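Local coordinates for filamentation induced by cAMP protein Fic (Desulfovibrio alaskensis, PDB 4RGL) that is of unknown function but belongs to the Fic/DOC family, joining a mostly helical Fic domain to a C-terminal domain related to helix-turn-helix folds, at residues A[296-299]-A[300-304]; A[305-309]-A[310-314]; A[150-153]-A[154-158]; A[234-237]-A[238-241]; A[55-59]-A[60-64]. All coordinates share one frame; numbering follows the deposited sequence.

Interaction 1. Residues A[296-299]-A[300-304]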
loop_
_atom_site.group_PDB
_atom_site.type_symbol
_atom_site.label_atom_id
_atom_site.label_comp_id
_atom_site.label_asym_id
_atom_site.label_seq_id
_atom_site.Cartn_x
_atom_site.Cartn_y
_atom_site.Cartn_z
ATOM N N PRO A 296 26.330 17.344 -35.041
ATOM C CA PRO A 296 27.116 17.246 -33.791
ATOM C C PRO A 296 26.220 17.068 -32.551
ATOM O O PRO A 296 26.582 16.323 -31.650
ATOM C CB PRO A 296 27.878 18.573 -33.749
ATOM C CG PRO A 296 27.980 18.992 -35.170
ATOM C CD PRO A 296 26.696 18.552 -35.815
ATOM N N THR A 297 25.013 17.695 -32.548
ATOM C CA THR A 297 24.048 17.548 -31.441
ATOM C C THR A 297 23.559 16.075 -31.343
ATOM O O THR A 297 23.491 15.524 -30.244
ATOM C CB THR A 297 22.861 18.525 -31.625
ATOM O OG1 THR A 297 23.356 19.863 -31.618
ATOM C CG2 THR A 297 21.793 18.366 -30.535
ATOM N N PHE A 298 23.251 15.439 -32.503
ATOM C CA PHE A 298 22.797 14.042 -32.531
ATOM C C PHE A 298 23.892 13.086 -32.009
ATOM O O PHE A 298 23.600 12.200 -31.212
ATOM C CB PHE A 298 22.370 13.631 -33.956
ATOM C CG PHE A 298 22.126 12.146 -34.121
ATOM C CD1 PHE A 298 21.021 11.536 -33.540
ATOM C CD2 PHE A 298 22.985 11.364 -34.886
ATOM C CE1 PHE A 298 20.814 10.160 -33.669
ATOM C CE2 PHE A 298 22.766 9.992 -35.029
ATOM C CZ PHE A 298 21.683 9.399 -34.420
ATOM N N ARG A 299 25.129 13.254 -32.478
ATOM C CA ARG A 299 26.225 12.371 -32.097
ATOM C C ARG A 299 26.575 12.542 -30.597
ATOM O O ARG A 299 26.706 11.551 -29.886
ATOM C CB ARG A 299 27.466 12.649 -32.976
ATOM C CG ARG A 299 28.425 11.452 -33.131
ATOM C CD ARG A 299 27.843 10.367 -34.038
ATOM N NE ARG A 299 28.848 9.372 -34.429
ATOM C CZ ARG A 299 29.109 8.265 -33.736
ATOM N NH1 ARG A 299 28.473 8.021 -32.597
ATOM N NH2 ARG A 299 30.022 7.406 -34.165
ATOM N N ASN A 300 26.623 13.807 -30.111
ATOM C CA ASN A 300 27.070 14.123 -28.745
ATOM C C ASN A 300 25.950 13.940 -27.687
ATOM O O ASN A 300 26.255 13.590 -26.541
ATOM C CB ASN A 300 27.602 15.566 -28.673
ATOM C CG ASN A 300 28.786 15.835 -29.576
ATOM O OD1 ASN A 300 29.594 14.944 -29.872
ATOM N ND2 ASN A 300 28.948 17.086 -29.981
ATOM N N ASN A 301 24.681 14.277 -28.036
ATOM C CA ASN A 301 23.590 14.288 -27.046
ATOM C C ASN A 301 22.660 13.065 -27.178
ATOM O O ASN A 301 21.836 12.833 -26.290
ATOM C CB ASN A 301 22.754 15.580 -27.174
ATOM C CG ASN A 301 23.545 16.861 -26.973
ATOM O OD1 ASN A 301 24.732 16.848 -26.611
ATOM N ND2 ASN A 301 22.892 17.997 -27.182
ATOM N N TYR A 302 22.767 12.303 -28.283
ATOM C CA TYR A 302 21.845 11.190 -28.515
ATOM C C TYR A 302 22.595 9.856 -28.750
ATOM O O TYR A 302 22.428 8.918 -27.968
ATOM C CB TYR A 302 20.919 11.495 -29.719
ATOM C CG TYR A 302 19.910 12.594 -29.451
ATOM C CD1 TYR A 302 20.278 13.936 -29.516
ATOM C CD2 TYR A 302 18.569 12.298 -29.237
ATOM C CE1 TYR A 302 19.354 14.952 -29.271
ATOM C CE2 TYR A 302 17.629 13.306 -29.020
ATOM C CZ TYR A 302 18.025 14.633 -29.043
ATOM O OH TYR A 302 17.108 15.628 -28.811
ATOM N N LEU A 303 23.383 9.765 -29.847
ATOM C CA LEU A 303 23.991 8.505 -30.276
ATOM C C LEU A 303 25.109 8.034 -29.300
ATOM O O LEU A 303 25.067 6.887 -28.849
ATOM C CB LEU A 303 24.555 8.637 -31.703
ATOM C CG LEU A 303 24.906 7.312 -32.414
ATOM C CD1 LEU A 303 23.706 6.368 -32.452
ATOM C CD2 LEU A 303 25.395 7.567 -33.811
ATOM N N ASN A 304 26.113 8.910 -28.998
ATOM C CA ASN A 304 27.230 8.540 -28.101
ATOM C C ASN A 304 26.736 8.249 -26.639
ATOM O O ASN A 304 27.150 7.245 -26.057
ATOM C CB ASN A 304 28.317 9.628 -28.085
ATOM C CG ASN A 304 29.137 9.697 -29.359
ATOM O OD1 ASN A 304 29.304 8.704 -30.079
ATOM N ND2 ASN A 304 29.748 10.847 -29.606
#

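Interaction 2. Residues A[305-309]-A[310-314]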
loop_
_atom_site.group_PDB
_atom_site.type_symbol
_atom_site.label_atom_id
_atom_site.label_comp_id
_atom_site.label_asym_id
_atom_site.label_seq_id
_atom_site.Cartn_x
_atom_site.Cartn_y
_atom_site.Cartn_z
ATOM N N PRO A 305 25.834 9.096 -26.036
ATOM C CA PRO A 305 25.379 8.810 -24.655
ATOM C C PRO A 305 24.704 7.434 -24.536
ATOM O O PRO A 305 24.959 6.708 -23.573
ATOM C CB PRO A 305 24.383 9.941 -24.368
ATOM C CG PRO A 305 24.752 11.021 -25.304
ATOM C CD PRO A 305 25.250 10.355 -26.544
ATOM N N ALA A 306 23.855 7.071 -25.528
ATOM C CA ALA A 306 23.179 5.768 -25.550
ATOM C C ALA A 306 24.176 4.633 -25.843
ATOM O O ALA A 306 23.961 3.499 -25.416
ATOM C CB ALA A 306 22.071 5.773 -26.591
HETATM N N MSE A 307 25.272 4.951 -26.560
HETATM C CA MSE A 307 26.311 3.978 -26.912
HETATM C C MSE A 307 27.219 3.675 -25.688
HETATM O O MSE A 307 27.598 2.518 -25.472
HETATM C CB MSE A 307 27.157 4.511 -28.094
HETATM C CG MSE A 307 28.099 3.474 -28.692
HETATM SE SE MSE A 307 27.195 2.212 -29.866
HETATM C CE MSE A 307 28.661 0.932 -30.100
ATOM N N GLU A 308 27.564 4.728 -24.896
ATOM C CA GLU A 308 28.461 4.605 -23.731
ATOM C C GLU A 308 27.778 3.861 -22.560
ATOM O O GLU A 308 28.404 2.999 -21.933
ATOM C CB GLU A 308 28.940 5.998 -23.262
ATOM C CG GLU A 308 29.911 6.678 -24.225
ATOM C CD GLU A 308 31.288 6.036 -24.323
ATOM O OE1 GLU A 308 31.743 5.443 -23.317
ATOM O OE2 GLU A 308 31.948 6.216 -25.372
ATOM N N ASP A 309 26.500 4.204 -22.256
ATOM C CA ASP A 309 25.766 3.581 -21.143
ATOM C C ASP A 309 25.203 2.179 -21.546
ATOM O O ASP A 309 24.408 1.597 -20.800
ATOM C CB ASP A 309 24.628 4.501 -20.656
ATOM C CG ASP A 309 25.102 5.774 -19.961
ATOM O OD1 ASP A 309 26.315 6.083 -20.045
ATOM O OD2 ASP A 309 24.258 6.463 -19.346
ATOM N N GLU A 310 25.665 1.633 -22.709
ATOM C CA GLU A 310 25.324 0.276 -23.187
ATOM C C GLU A 310 23.782 0.081 -23.348
ATOM O O GLU A 310 23.241 -0.945 -22.921
ATOM C CB GLU A 310 25.900 -0.800 -22.240
ATOM C CG GLU A 310 27.421 -0.828 -22.203
ATOM C CD GLU A 310 28.013 -1.794 -21.191
ATOM O OE1 GLU A 310 27.520 -1.826 -20.040
ATOM O OE2 GLU A 310 29.038 -2.434 -21.517
ATOM N N TRP A 311 23.106 1.031 -24.027
ATOM C CA TRP A 311 21.676 0.894 -24.353
ATOM C C TRP A 311 21.502 0.439 -25.794
ATOM O O TRP A 311 20.509 -0.211 -26.123
ATOM C CB TRP A 311 20.926 2.219 -24.126
ATOM C CG TRP A 311 20.921 2.683 -22.705
ATOM C CD1 TRP A 311 21.617 3.731 -22.180
ATOM C CD2 TRP A 311 20.218 2.079 -21.610
ATOM N NE1 TRP A 311 21.362 3.842 -20.832
ATOM C CE2 TRP A 311 20.526 2.825 -20.452
ATOM C CE3 TRP A 311 19.358 0.970 -21.495
ATOM C CZ2 TRP A 311 19.987 2.515 -19.196
ATOM C CZ3 TRP A 311 18.838 0.655 -20.248
ATOM C CH2 TRP A 311 19.149 1.423 -19.118
ATOM N N ILE A 312 22.462 0.809 -26.667
ATOM C CA ILE A 312 22.406 0.508 -28.097
ATOM C C ILE A 312 23.757 -0.106 -28.562
ATOM O O ILE A 312 24.810 0.221 -28.002
ATOM C CB ILE A 312 22.053 1.816 -28.903
ATOM C CG1 ILE A 312 21.637 1.505 -30.343
ATOM C CG2 ILE A 312 23.189 2.858 -28.848
ATOM C CD1 ILE A 312 20.264 0.984 -30.479
ATOM N N GLU A 313 23.715 -1.007 -29.566
ATOM C CA GLU A 313 24.937 -1.600 -30.124
ATOM C C GLU A 313 24.969 -1.442 -31.659
ATOM O O GLU A 313 23.946 -1.126 -32.271
ATOM C CB GLU A 313 25.070 -3.090 -29.729
ATOM C CG GLU A 313 24.008 -3.998 -30.337
ATOM C CD GLU A 313 24.170 -5.469 -29.999
ATOM O OE1 GLU A 313 25.322 -5.962 -30.020
ATOM O OE2 GLU A 313 23.136 -6.147 -29.800
ATOM N N ARG A 314 26.147 -1.655 -32.271
ATOM C CA ARG A 314 26.321 -1.510 -33.713
ATOM C C ARG A 314 26.045 -2.823 -34.440
ATOM O O ARG A 314 26.435 -3.893 -33.962
ATOM C CB ARG A 314 27.737 -1.019 -34.036
ATOM C CG ARG A 314 27.948 0.449 -33.719
ATOM C CD ARG A 314 29.407 0.825 -33.768
ATOM N NE ARG A 314 29.598 2.263 -33.599
ATOM C CZ ARG A 314 30.769 2.826 -33.321
ATOM N NH1 ARG A 314 31.837 2.071 -33.096
ATOM N NH2 ARG A 314 30.866 4.142 -33.197
#

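Interaction 3. Residues A[150-153]-A[154-158]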
loop_
_atom_site.group_PDB
_atom_site.type_symbol
_atom_site.label_atom_id
_atom_site.label_comp_id
_atom_site.label_asym_id
_atom_site.label_seq_id
_atom_site.Cartn_x
_atom_site.Cartn_y
_atom_site.Cartn_z
ATOM N N VAL A 150 -22.441 0.523 21.440
ATOM C CA VAL A 150 -21.434 0.969 20.467
ATOM C C VAL A 150 -21.114 2.502 20.625
ATOM O O VAL A 150 -19.944 2.863 20.724
ATOM C CB VAL A 150 -21.871 0.641 19.012
ATOM C CG1 VAL A 150 -20.898 1.237 17.998
ATOM C CG2 VAL A 150 -22.011 -0.863 18.810
ATOM N N PRO A 151 -22.135 3.413 20.622
ATOM C CA PRO A 151 -21.823 4.856 20.680
ATOM C C PRO A 151 -20.831 5.210 21.806
ATOM O O PRO A 151 -19.853 5.915 21.554
ATOM C CB PRO A 151 -23.188 5.495 20.927
ATOM C CG PRO A 151 -24.147 4.571 20.293
ATOM C CD PRO A 151 -23.589 3.181 20.471
ATOM N N LYS A 152 -21.086 4.713 23.049
ATOM C CA LYS A 152 -20.223 4.981 24.215
ATOM C C LYS A 152 -18.846 4.305 24.043
ATOM O O LYS A 152 -17.815 4.939 24.284
ATOM C CB LYS A 152 -20.906 4.492 25.518
ATOM C CG LYS A 152 -20.064 4.696 26.794
ATOM C CD LYS A 152 -19.975 6.174 27.207
ATOM C CE LYS A 152 -19.091 6.378 28.418
ATOM N NZ LYS A 152 -19.595 5.640 29.606
ATOM N N LEU A 153 -18.836 3.017 23.620
ATOM C CA LEU A 153 -17.590 2.268 23.395
ATOM C C LEU A 153 -16.684 2.996 22.398
ATOM O O LEU A 153 -15.475 3.117 22.628
ATOM C CB LEU A 153 -17.906 0.845 22.878
ATOM C CG LEU A 153 -18.499 -0.126 23.892
ATOM C CD1 LEU A 153 -19.114 -1.317 23.204
ATOM C CD2 LEU A 153 -17.460 -0.573 24.892
HETATM N N MSE A 154 -17.276 3.507 21.305
HETATM C CA MSE A 154 -16.544 4.210 20.264
HETATM C C MSE A 154 -16.132 5.597 20.725
HETATM O O MSE A 154 -15.015 6.025 20.437
HETATM C CB MSE A 154 -17.379 4.296 18.983
HETATM C CG MSE A 154 -17.347 3.015 18.188
HETATM SE SE MSE A 154 -15.542 2.622 17.629
HETATM C CE MSE A 154 -15.591 0.898 17.711
ATOM N N ALA A 155 -17.006 6.282 21.490
ATOM C CA ALA A 155 -16.686 7.594 22.042
ATOM C C ALA A 155 -15.485 7.505 22.963
ATOM O O ALA A 155 -14.544 8.295 22.830
ATOM C CB ALA A 155 -17.883 8.152 22.794
ATOM N N ASP A 156 -15.475 6.486 23.861
ATOM C CA ASP A 156 -14.373 6.264 24.796
ATOM C C ASP A 156 -13.090 5.931 24.050
ATOM O O ASP A 156 -12.045 6.520 24.329
ATOM C CB ASP A 156 -14.718 5.130 25.784
ATOM C CG ASP A 156 -15.840 5.460 26.753
ATOM O OD1 ASP A 156 -16.093 6.673 26.985
ATOM O OD2 ASP A 156 -16.402 4.518 27.351
ATOM N N LEU A 157 -13.173 5.005 23.071
ATOM C CA LEU A 157 -12.015 4.574 22.295
ATOM C C LEU A 157 -11.373 5.760 21.542
ATOM O O LEU A 157 -10.148 5.896 21.550
ATOM C CB LEU A 157 -12.424 3.465 21.299
ATOM C CG LEU A 157 -11.293 2.873 20.454
ATOM C CD1 LEU A 157 -10.173 2.322 21.335
ATOM C CD2 LEU A 157 -11.814 1.805 19.523
ATOM N N LEU A 158 -12.199 6.617 20.910
ATOM C CA LEU A 158 -11.695 7.770 20.154
ATOM C C LEU A 158 -11.165 8.848 21.093
ATOM O O LEU A 158 -10.201 9.536 20.753
ATOM C CB LEU A 158 -12.788 8.348 19.244
ATOM C CG LEU A 158 -13.245 7.438 18.099
ATOM C CD1 LEU A 158 -14.554 7.900 17.536
ATOM C CD2 LEU A 158 -12.179 7.338 17.007
#

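Interaction 4. Residues A[234-237]-A[238-241]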
loop_
_atom_site.group_PDB
_atom_site.type_symbol
_atom_site.label_atom_id
_atom_site.label_comp_id
_atom_site.label_asym_id
_atom_site.label_seq_id
_atom_site.Cartn_x
_atom_site.Cartn_y
_atom_site.Cartn_z
ATOM N N GLN A 234 -8.102 -14.172 26.535
ATOM C CA GLN A 234 -7.303 -13.872 27.720
ATOM C C GLN A 234 -7.491 -12.391 28.156
ATOM O O GLN A 234 -6.943 -11.977 29.185
ATOM C CB GLN A 234 -5.810 -14.174 27.447
ATOM C CG GLN A 234 -4.968 -14.388 28.720
ATOM C CD GLN A 234 -5.325 -15.672 29.458
ATOM O OE1 GLN A 234 -5.976 -16.582 28.916
ATOM N NE2 GLN A 234 -4.843 -15.799 30.689
ATOM N N ALA A 235 -8.319 -11.611 27.386
ATOM C CA ALA A 235 -8.612 -10.191 27.676
ATOM C C ALA A 235 -7.304 -9.352 27.785
ATOM O O ALA A 235 -7.160 -8.538 28.705
ATOM C CB ALA A 235 -9.426 -10.071 28.963
ATOM N N ASP A 236 -6.366 -9.551 26.834
ATOM C CA ASP A 236 -5.080 -8.853 26.844
ATOM C C ASP A 236 -4.632 -8.525 25.412
ATOM O O ASP A 236 -4.478 -9.431 24.595
ATOM C CB ASP A 236 -4.014 -9.707 27.559
ATOM C CG ASP A 236 -2.656 -9.042 27.680
ATOM O OD1 ASP A 236 -2.592 -7.792 27.558
ATOM O OD2 ASP A 236 -1.672 -9.755 27.972
ATOM N N ALA A 237 -4.391 -7.232 25.122
ATOM C CA ALA A 237 -3.984 -6.789 23.779
ATOM C C ALA A 237 -2.504 -7.110 23.497
ATOM O O ALA A 237 -2.105 -7.189 22.334
ATOM C CB ALA A 237 -4.223 -5.299 23.632
ATOM N N THR A 238 -1.693 -7.285 24.568
ATOM C CA THR A 238 -0.238 -7.495 24.478
ATOM C C THR A 238 0.155 -8.493 23.304
ATOM O O THR A 238 0.966 -8.121 22.453
ATOM C CB THR A 238 0.310 -7.996 25.828
ATOM O OG1 THR A 238 -0.029 -7.049 26.842
ATOM C CG2 THR A 238 1.817 -8.221 25.804
ATOM N N PRO A 239 -0.388 -9.752 23.259
ATOM C CA PRO A 239 0.051 -10.692 22.204
ATOM C C PRO A 239 -0.291 -10.192 20.793
ATOM O O PRO A 239 0.470 -10.440 19.850
ATOM C CB PRO A 239 -0.711 -11.980 22.538
ATOM C CG PRO A 239 -1.848 -11.543 23.404
ATOM C CD PRO A 239 -1.341 -10.391 24.186
ATOM N N PHE A 240 -1.431 -9.480 20.646
ATOM C CA PHE A 240 -1.834 -8.908 19.362
ATOM C C PHE A 240 -0.875 -7.779 18.956
ATOM O O PHE A 240 -0.493 -7.684 17.782
ATOM C CB PHE A 240 -3.287 -8.388 19.431
ATOM C CG PHE A 240 -3.764 -7.699 18.169
ATOM C CD1 PHE A 240 -4.211 -8.439 17.080
ATOM C CD2 PHE A 240 -3.819 -6.312 18.093
ATOM C CE1 PHE A 240 -4.657 -7.802 15.917
ATOM C CE2 PHE A 240 -4.272 -5.677 16.932
ATOM C CZ PHE A 240 -4.694 -6.426 15.855
ATOM N N VAL A 241 -0.470 -6.937 19.934
ATOM C CA VAL A 241 0.460 -5.831 19.692
ATOM C C VAL A 241 1.809 -6.391 19.222
ATOM O O VAL A 241 2.363 -5.901 18.237
ATOM C CB VAL A 241 0.619 -4.939 20.954
ATOM C CG1 VAL A 241 1.639 -3.826 20.718
ATOM C CG2 VAL A 241 -0.726 -4.355 21.378
#

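Interaction 5. Residues A[55-59]-A[60-64]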
loop_
_atom_site.group_PDB
_atom_site.type_symbol
_atom_site.label_atom_id
_atom_site.label_comp_id
_atom_site.label_asym_id
_atom_site.label_seq_id
_atom_site.Cartn_x
_atom_site.Cartn_y
_atom_site.Cartn_z
ATOM N N ALA A 55 -4.795 -6.882 -0.769
ATOM C CA ALA A 55 -4.633 -7.768 0.387
ATOM C C ALA A 55 -5.742 -7.543 1.425
ATOM O O ALA A 55 -6.355 -8.509 1.876
ATOM C CB ALA A 55 -3.272 -7.560 1.025
ATOM N N SER A 56 -6.031 -6.261 1.774
ATOM C CA SER A 56 -7.086 -5.933 2.756
ATOM C C SER A 56 -8.437 -6.518 2.320
ATOM O O SER A 56 -9.143 -7.109 3.141
ATOM C CB SER A 56 -7.202 -4.420 2.939
ATOM O OG SER A 56 -8.172 -4.080 3.915
ATOM N N LEU A 57 -8.756 -6.426 1.007
ATOM C CA LEU A 57 -10.000 -6.981 0.463
ATOM C C LEU A 57 -9.921 -8.512 0.354
ATOM O O LEU A 57 -10.925 -9.191 0.570
ATOM C CB LEU A 57 -10.317 -6.367 -0.918
ATOM C CG LEU A 57 -10.782 -4.897 -0.915
ATOM C CD1 LEU A 57 -10.819 -4.346 -2.302
ATOM C CD2 LEU A 57 -12.135 -4.758 -0.288
ATOM N N ALA A 58 -8.719 -9.056 0.050
ATOM C CA ALA A 58 -8.522 -10.513 -0.058
ATOM C C ALA A 58 -8.791 -11.199 1.276
ATOM O O ALA A 58 -9.336 -12.307 1.299
ATOM C CB ALA A 58 -7.108 -10.821 -0.528
ATOM N N ILE A 59 -8.437 -10.525 2.404
ATOM C CA ILE A 59 -8.668 -11.061 3.751
ATOM C C ILE A 59 -10.170 -11.242 3.988
ATOM O O ILE A 59 -10.580 -12.209 4.632
ATOM C CB ILE A 59 -8.030 -10.144 4.835
ATOM C CG1 ILE A 59 -6.491 -10.054 4.650
ATOM C CG2 ILE A 59 -8.389 -10.640 6.253
ATOM C CD1 ILE A 59 -5.782 -9.005 5.579
ATOM N N GLU A 60 -10.996 -10.347 3.412
ATOM C CA GLU A 60 -12.444 -10.422 3.567
ATOM C C GLU A 60 -13.078 -11.191 2.376
ATOM O O GLU A 60 -14.220 -10.920 1.991
ATOM C CB GLU A 60 -13.053 -9.018 3.716
ATOM C CG GLU A 60 -12.476 -8.225 4.892
ATOM C CD GLU A 60 -12.621 -8.862 6.271
ATOM O OE1 GLU A 60 -13.511 -9.729 6.444
ATOM O OE2 GLU A 60 -11.892 -8.434 7.195
ATOM N N ASN A 61 -12.328 -12.173 1.829
ATOM C CA ASN A 61 -12.812 -13.147 0.846
ATOM C C ASN A 61 -13.144 -12.499 -0.534
ATOM O O ASN A 61 -13.934 -13.064 -1.295
ATOM C CB ASN A 61 -14.041 -13.894 1.386
ATOM C CG ASN A 61 -13.774 -14.620 2.690
ATOM O OD1 ASN A 61 -12.678 -15.158 2.926
ATOM N ND2 ASN A 61 -14.781 -14.680 3.551
ATOM N N ASN A 62 -12.429 -11.419 -0.909
ATOM C CA ASN A 62 -12.540 -10.869 -2.268
ATOM C C ASN A 62 -11.617 -11.663 -3.196
ATOM O O ASN A 62 -10.426 -11.808 -2.906
ATOM C CB ASN A 62 -12.206 -9.370 -2.286
ATOM C CG ASN A 62 -12.490 -8.687 -3.603
ATOM O OD1 ASN A 62 -11.962 -9.062 -4.653
ATOM N ND2 ASN A 62 -13.213 -7.582 -3.548
ATOM N N THR A 63 -12.183 -12.271 -4.241
ATOM C CA THR A 63 -11.462 -13.247 -5.067
ATOM C C THR A 63 -10.589 -12.572 -6.177
ATOM O O THR A 63 -9.895 -13.284 -6.916
ATOM C CB THR A 63 -12.451 -14.227 -5.704
ATOM O OG1 THR A 63 -13.293 -13.517 -6.616
ATOM C CG2 THR A 63 -13.299 -14.967 -4.664
ATOM N N LEU A 64 -10.619 -11.226 -6.286
ATOM C CA LEU A 64 -9.826 -10.532 -7.309
ATOM C C LEU A 64 -8.323 -10.654 -7.024
ATOM O O LEU A 64 -7.901 -10.598 -5.860
ATOM C CB LEU A 64 -10.224 -9.058 -7.406
ATOM C CG LEU A 64 -11.612 -8.787 -7.997
ATOM C CD1 LEU A 64 -12.012 -7.360 -7.788
ATOM C CD2 LEU A 64 -11.661 -9.140 -9.469
HETATM O O HOH W 1 -9.746 -15.394 3.578
#

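Interaction 1. Residues A[296-299]-A[300-304]
Asn-300 N donates to Pro-296 O over 2.9 Å, continuing helix 295-308, and Asn-301 N to Thr-297 O over 2.8 Å; the Asn-301 amide also brings ND2 to 3.5 Å from the methyl CG2 of Thr-297. Across 300-303 the helix widens into a pi-type turn. Tyr-302 N bonds only weakly to Phe-298 O, while the phenol ring turns one edge to Thr-297 O and Tyr-302 CB rests 3.8 Å from Phe-298 CD1. Leu-303 N then takes Phe-298 O as its main partner, five residues back and nearly straight at 170°. Its side chain lies between two neighbours: CB sits over one face of the Phe-298 ring in a CH-pi contact, 4.3 Å from the centroid, and CD2 lies over a face of the Arg-299 guanidinium. Asn-304 N keeps the wider spacing, donating to Arg-299 O at 2.8 Å. Arg-299 bends at its second torsion (73°), which folds the chain back along Leu-303 toward the Asn-304 amide. In the surrounding domain, whose helices and strands are consistent with a winged helix-turn-helix, Phe-298 packs on Leu-286, Met-287 and Leu-290 of helix 283-290, and Tyr-302 reaches Leu-272 of helix 267-276.

Interaction 2. Residues A[305-309]-A[310-314]
The Trp-311 indole carries Asp-309 O over one face, displaced toward the rim, while Asp-309 CB comes within 3.3 Å of its NE1; the Asp-309 carboxylate is inclined 53° to the ring. The other flat group, the Arg-314 guanidinium, has the methyl CE of selenomethionine Met-307 over one face. That same CE touches the aliphatic part of Arg-314, 3.7 Å from its CG. Met-307 reaches it by a bend at its second torsion (78°), and on the way SE passes 3.6 Å from Ile-312 O. Between them, Ala-306 CB meets Ile-312 CG2 at 3.9 Å, and Ala-306 O receives Trp-311 N at 3.0 Å and, weakly, Ile-312 N. A further weak bond joins Glu-310 N to Met-307 O. Glu-310, with positive phi, turns the chain from helix end to strand. The arrangement links helix 295-308 to strand 312-314, an outer strand of the small antiparallel sheet. Glu-313 pairs with Arg-328 of strand 326-329 through both backbone and salt bridge, Ile-312 packs on Tyr-327 and Leu-329 there, and Ala-306 and Trp-311 lean on Val-269 and Ile-273 of helix 267-276.

Interaction 3. Residues A[150-153]-A[154-158]
Val-150 and Met-154 meet one turn apart at the start of helix 150-163, an alpha-helix within the Fic/DOC family region, and the contact joins successive turns at its N-terminal end. Four backbone hydrogen bonds join the segments in the regular i to i+4 pattern. Met-154 N donates to Val-150 O at 2.8 Å and Asp-156 N to Lys-152 O, also at 2.8 Å, both nearly straight. Between and beyond them, Ala-155 N reaches Pro-151 O at 2.9 Å and Leu-157 N reaches Leu-153 O at 3.0 Å, each donor standing somewhat tilted from the plane of the carbonyl it meets. Pro-151, which has no amide hydrogen, sits in the first turn, where a helix makes no demand on its N.

The apolar contact lies on the inner side. Val-150 and the selenomethionine Met-154 run side by side and point the same way, with Val-150 CG1 4.0 Å from Met-154 CG. Around them Met-154 packs on Tyr-127, Pro-184 and Ile-182, while Leu-157 rests on Phe-175 and Glu-178, so this side of the helix faces helix 168-182 and the loops beside it.

The charged pair belongs to the outer side. Lys-152 and Asp-156 approach without forming a salt bridge; their opposite charges would probably still attract each other mildly. With CG opposite the backbone N (chi1 179°), the lysine chain bends at its second torsion and again at its last, laying its methylene CE 3.3 Å from Asp-156 OD1 while NZ stays 4.1 Å from Asp-156 OD2.

Interaction 4. Residues A[234-237]-A[238-241]
A helix-capping arrangement joins Asp-236 to Thr-238 where the chain passes from helix 221-234 into helix 238-257. The carboxylate oxygen OD1 of Asp-236 accepts from Thr-238 N at 3.2 Å with an N-H...O angle of 161°, a capping bond made to the amide two residues on. The donor comes from above the carboxylate plane instead of within it. The same oxygen lies 2.8 Å from Thr-238 OG1; that hydroxyl is hydrogen-bonded to Thr-13 OG1 of the N-terminal segment. Asp-236 achieves this with CG opposite its backbone N (chi1 -177°), which carries the carboxylate forward over the start of the next helix, where OD2 also comes to 3.4 Å from Thr-238 CB.

Beyond the cap the helix begins in earnest. Val-241 N donates to Ala-237 O at 2.9 Å, nearly straight, and Val-241 CG2 lies 3.3 Å from that same oxygen. Pro-239, in the opening turn, has CD 3.3 Å from Asp-236 O. Just upstream, Ala-235 with its positive phi is the C-prime residue of a Schellman motif that closes the preceding helix, Asp-236 N returning to Ala-231 O. One helix is thus terminated and the next capped within a few residues.

The inner side is apolar: Ala-237 and Val-241 pack on Ile-174 of helix 168-182, and the Phe-240 ring meets His-176 edge-to-face. A carboxylate at the N-terminal end of a helix is favourably placed against the helix dipole, so the Asp-236 charge is probably stabilised here, and through Thr-238 the cap is tied to the N-terminal segment.

Interaction 5. Residues A[55-59]-A[60-64]
Ser-56 O lies 3.9 Å from CG of Glu-60, just past the helix. The polar ends of both residues go to one partner outside: Ser-56 OG is hydrogen-bonded to Arg-194, and Glu-60 OE2 forms a salt bridge with it, which holds the glutamate against helix 189-202. Leu-57 comes next. Its O accepts from Asn-62 N at 3.1 Å and, weakly, from Glu-60 N, while its CB packs 3.8 Å from Asn-62 CB. Ala-58 O takes Asn-61 N at 3.0 Å, with the donor standing well above the carbonyl plane. The bonds from Asn-62 N to Leu-57 O and from Asn-61 N to Ala-58 O, one loop enclosing the other, make a Schellman motif that ends helix 42-59, with Asn-61 as the C-prime residue at positive phi. The chain then enters an Asx turn, in which Asn-62 OD1 accepts from Leu-64 N at 3.0 Å in the plane of the amide. Setting CG opposite the backbone N (chi1 -172°) places the Asn-62 amide for OD1 to take this bond and for ND2 to bond Glu-87 of helix 82-95. The Ile-59 side chain packs on Tyr-225 of helix 221-234 and on Arg-218. A water donates to Asn-61 OD1 at 3.0 Å and weakly to Ile-59 O, linking the two. An unknown ligand hydrogen-bonds Ile-59 O, Glu-60 OE1 and Asn-61 ND2.

All five contacts are local and partly buried, but they differ in place. Interactions 1 and 2 share helix 295-308 in the C-terminal domain, far from the others, and touch where Arg-299 and Arg-314 bring like charges close; their chemistry is aromatic, aliphatic and selenium packing. Interactions 3 and 4, about 10 Å apart at their nearest atoms, both press apolar side chains on helix 168-182 while keeping an acidic group on a more accessible side. Interaction 5 lies nearest the chain's centre, 14 Å from it, and has polar ends tied to Arg-194, Glu-87 and an unknown ligand. Interactions 4 and 5 each contain a Schellman helix end and both lean on helix 221-234.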